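Local coordinates for protein choline dehydrogenase and related flavoproteins (Aspergillus oryzae, PDB 3Q9T) that oxidises formate as a glucose-methanol-choline family oxidase that carries 8-formyl-FAD at its catalytic site, at residues P426-G431 and F450-L455. Residues are numbered along the deposited sequence; the frame is centred on the assembly and turned at random.
Sequences PISDPG and FFANDL
An asparagine N-cap, Asn453, opens helix 454-473 of this GMC oxidoreductase, and the loop 426-431, which leads from strand 415-423 to strand 431-434, is fastened to the turn just ahead of it. The two segments come closest at Ser428 and Asn453, whose CA atoms lie 4.8 Å apart. The tight part is the buried Ser428. Its OG, anti to the carbonyl carbon, lies beside the backbone of Ala452 and Asn453 and takes an almost straight hydrogen bond, Asn453 N to Ser428 OG at 2.9 Å and 172° at the hydrogen. The same hydroxyl is hydrogen-bonded to OD2 of Asp456 in the first turn of the helix, while OD1 of that carboxylate bonds the backbone N of Ile427, so one acidic group holds two consecutive residues of the loop. The methyl of Ala452, which is partly exposed, borders the serine, with Ala452 CB 4.0 Å from Ser428 CB.

Packing loosens toward Ile427, which is only partly buried. Its CG1 sits in the crowded position between the backbone N and the carbonyl carbon, and the extended chi2 carries CD1 obliquely across the amide of Asn453, 3.4 Å from Asn453 ND2. Beyond the amide, Ile427 CD1 meets Leu455 CB at 3.7 Å; Leu455 itself packs on Tyr371 and Ala374 of helix 369-377. Along this looser flank a water bridges the segments, donating to Ile427 O at 2.7 Å and accepting from Asn453 ND2 at 3.0 Å. Water and cap thus use both ends of one amide, which fixes its rotation: with CG anti to the backbone N (chi1 -171°), Asn453 OD1 receives the helix's Leu455 N at 2.9 Å, the donor standing 25° out of the carbonyl plane.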
loop_
_atom_site.group_PDB
_atom_site.type_symbol
_atom_site.label_atom_id
_atom_site.label_comp_id
_atom_site.label_asym_id
_atom_site.label_seq_id
_atom_site.Cartn_x
_atom_site.Cartn_y
_atom_site.Cartn_z
ATOM N N PRO A 426 -14.201 -5.177 16.817
ATOM C CA PRO A 426 -14.029 -5.974 15.600
ATOM C C PRO A 426 -13.884 -7.438 15.989
ATOM O O PRO A 426 -13.638 -7.714 17.148
ATOM C CB PRO A 426 -12.711 -5.442 15.029
ATOM C CG PRO A 426 -11.941 -5.034 16.248
ATOM C CD PRO A 426 -12.952 -4.492 17.208
ATOM N N ILE A 427 -14.045 -8.356 15.051
ATOM C CA ILE A 427 -13.820 -9.759 15.369
ATOM C C ILE A 427 -12.752 -10.393 14.490
ATOM O O ILE A 427 -12.517 -11.597 14.582
ATOM C CB ILE A 427 -15.096 -10.573 15.205
ATOM C CG1 ILE A 427 -15.623 -10.402 13.776
ATOM C CG2 ILE A 427 -16.105 -10.175 16.285
ATOM C CD1 ILE A 427 -16.645 -11.447 13.353
ATOM N N SER A 428 -12.120 -9.601 13.626
ATOM C CA SER A 428 -10.979 -10.107 12.866
ATOM C C SER A 428 -9.886 -10.607 13.811
ATOM O O SER A 428 -9.683 -10.037 14.887
ATOM C CB SER A 428 -10.413 -9.026 11.941
ATOM O OG SER A 428 -11.295 -8.782 10.866
ATOM N N ASP A 429 -9.205 -11.687 13.425
ATOM C CA ASP A 429 -8.042 -12.164 14.165
ATOM C C ASP A 429 -7.018 -11.040 14.290
ATOM O O ASP A 429 -7.006 -10.129 13.474
ATOM C CB ASP A 429 -7.393 -13.352 13.446
ATOM C CG ASP A 429 -8.174 -14.652 13.628
ATOM O OD1 ASP A 429 -9.002 -14.733 14.555
ATOM O OD2 ASP A 429 -7.960 -15.588 12.837
ATOM N N PRO A 430 -6.156 -11.115 15.309
ATOM C CA PRO A 430 -5.080 -10.146 15.532
ATOM C C PRO A 430 -4.007 -10.221 14.458
ATOM O O PRO A 430 -3.875 -11.238 13.784
ATOM C CB PRO A 430 -4.481 -10.584 16.870
ATOM C CG PRO A 430 -4.882 -12.005 17.033
ATOM C CD PRO A 430 -6.215 -12.137 16.368
ATOM N N GLY A 431 -3.252 -9.141 14.305
ATOM C CA GLY A 431 -2.082 -9.155 13.456
ATOM C C GLY A 431 -0.875 -9.573 14.279
ATOM O O GLY A 431 -0.991 -10.273 15.285
ATOM N N PHE A 450 -6.320 -5.700 9.643
ATOM C CA PHE A 450 -7.661 -5.141 9.666
ATOM C C PHE A 450 -8.551 -5.882 8.670
ATOM O O PHE A 450 -8.143 -6.162 7.523
ATOM C CB PHE A 450 -7.631 -3.654 9.281
ATOM C CG PHE A 450 -7.171 -2.723 10.371
ATOM C CD1 PHE A 450 -7.425 -3.001 11.716
ATOM C CD2 PHE A 450 -6.537 -1.530 10.045
ATOM C CE1 PHE A 450 -7.033 -2.127 12.707
ATOM C CE2 PHE A 450 -6.120 -0.647 11.046
ATOM C CZ PHE A 450 -6.381 -0.939 12.372
ATOM N N PHE A 451 -9.769 -6.193 9.099
ATOM C CA PHE A 451 -10.782 -6.739 8.204
ATOM C C PHE A 451 -10.443 -8.151 7.661
ATOM O O PHE A 451 -10.907 -8.550 6.593
ATOM C CB PHE A 451 -11.057 -5.747 7.069
ATOM C CG PHE A 451 -11.605 -4.426 7.549
ATOM C CD1 PHE A 451 -12.870 -4.356 8.136
ATOM C CD2 PHE A 451 -10.864 -3.257 7.430
ATOM C CE1 PHE A 451 -13.378 -3.165 8.587
ATOM C CE2 PHE A 451 -11.374 -2.039 7.886
ATOM C CZ PHE A 451 -12.630 -1.990 8.463
ATOM N N ALA A 452 -9.621 -8.896 8.387
ATOM C CA ALA A 452 -9.363 -10.286 8.010
ATOM C C ALA A 452 -10.695 -11.033 7.889
ATOM O O ALA A 452 -10.867 -11.868 7.010
ATOM C CB ALA A 452 -8.452 -10.964 9.023
ATOM N N ASN A 453 -11.640 -10.716 8.773
ATOM C CA ASN A 453 -12.972 -11.323 8.729
ATOM C C ASN A 453 -13.953 -10.413 7.972
ATOM O O ASN A 453 -14.054 -9.222 8.271
ATOM C CB ASN A 453 -13.467 -11.597 10.161
ATOM C CG ASN A 453 -14.749 -12.424 10.203
ATOM O OD1 ASN A 453 -15.659 -12.227 9.394
ATOM N ND2 ASN A 453 -14.829 -13.348 11.163
ATOM N N ASP A 454 -14.670 -10.963 6.994
ATOM C CA ASP A 454 -15.663 -10.193 6.222
ATOM C C ASP A 454 -16.755 -9.515 7.060
ATOM O O ASP A 454 -17.229 -8.425 6.713
ATOM C CB ASP A 454 -16.322 -11.087 5.177
ATOM C CG ASP A 454 -15.440 -11.325 3.957
ATOM O OD1 ASP A 454 -14.270 -10.874 3.937
ATOM O OD2 ASP A 454 -15.930 -11.980 3.015
ATOM N N LEU A 455 -17.179 -10.157 8.147
ATOM C CA LEU A 455 -18.187 -9.545 9.030
ATOM C C LEU A 455 -17.785 -8.137 9.462
ATOM O O LEU A 455 -18.636 -7.267 9.572
ATOM C CB LEU A 455 -18.426 -10.388 10.279
ATOM C CG LEU A 455 -19.679 -11.234 10.486
ATOM C CD1 LEU A 455 -20.302 -10.914 11.864
ATOM C CD2 LEU A 455 -20.709 -11.110 9.355
HETATM O O HOH W 1 -12.417 -13.755 12.897
#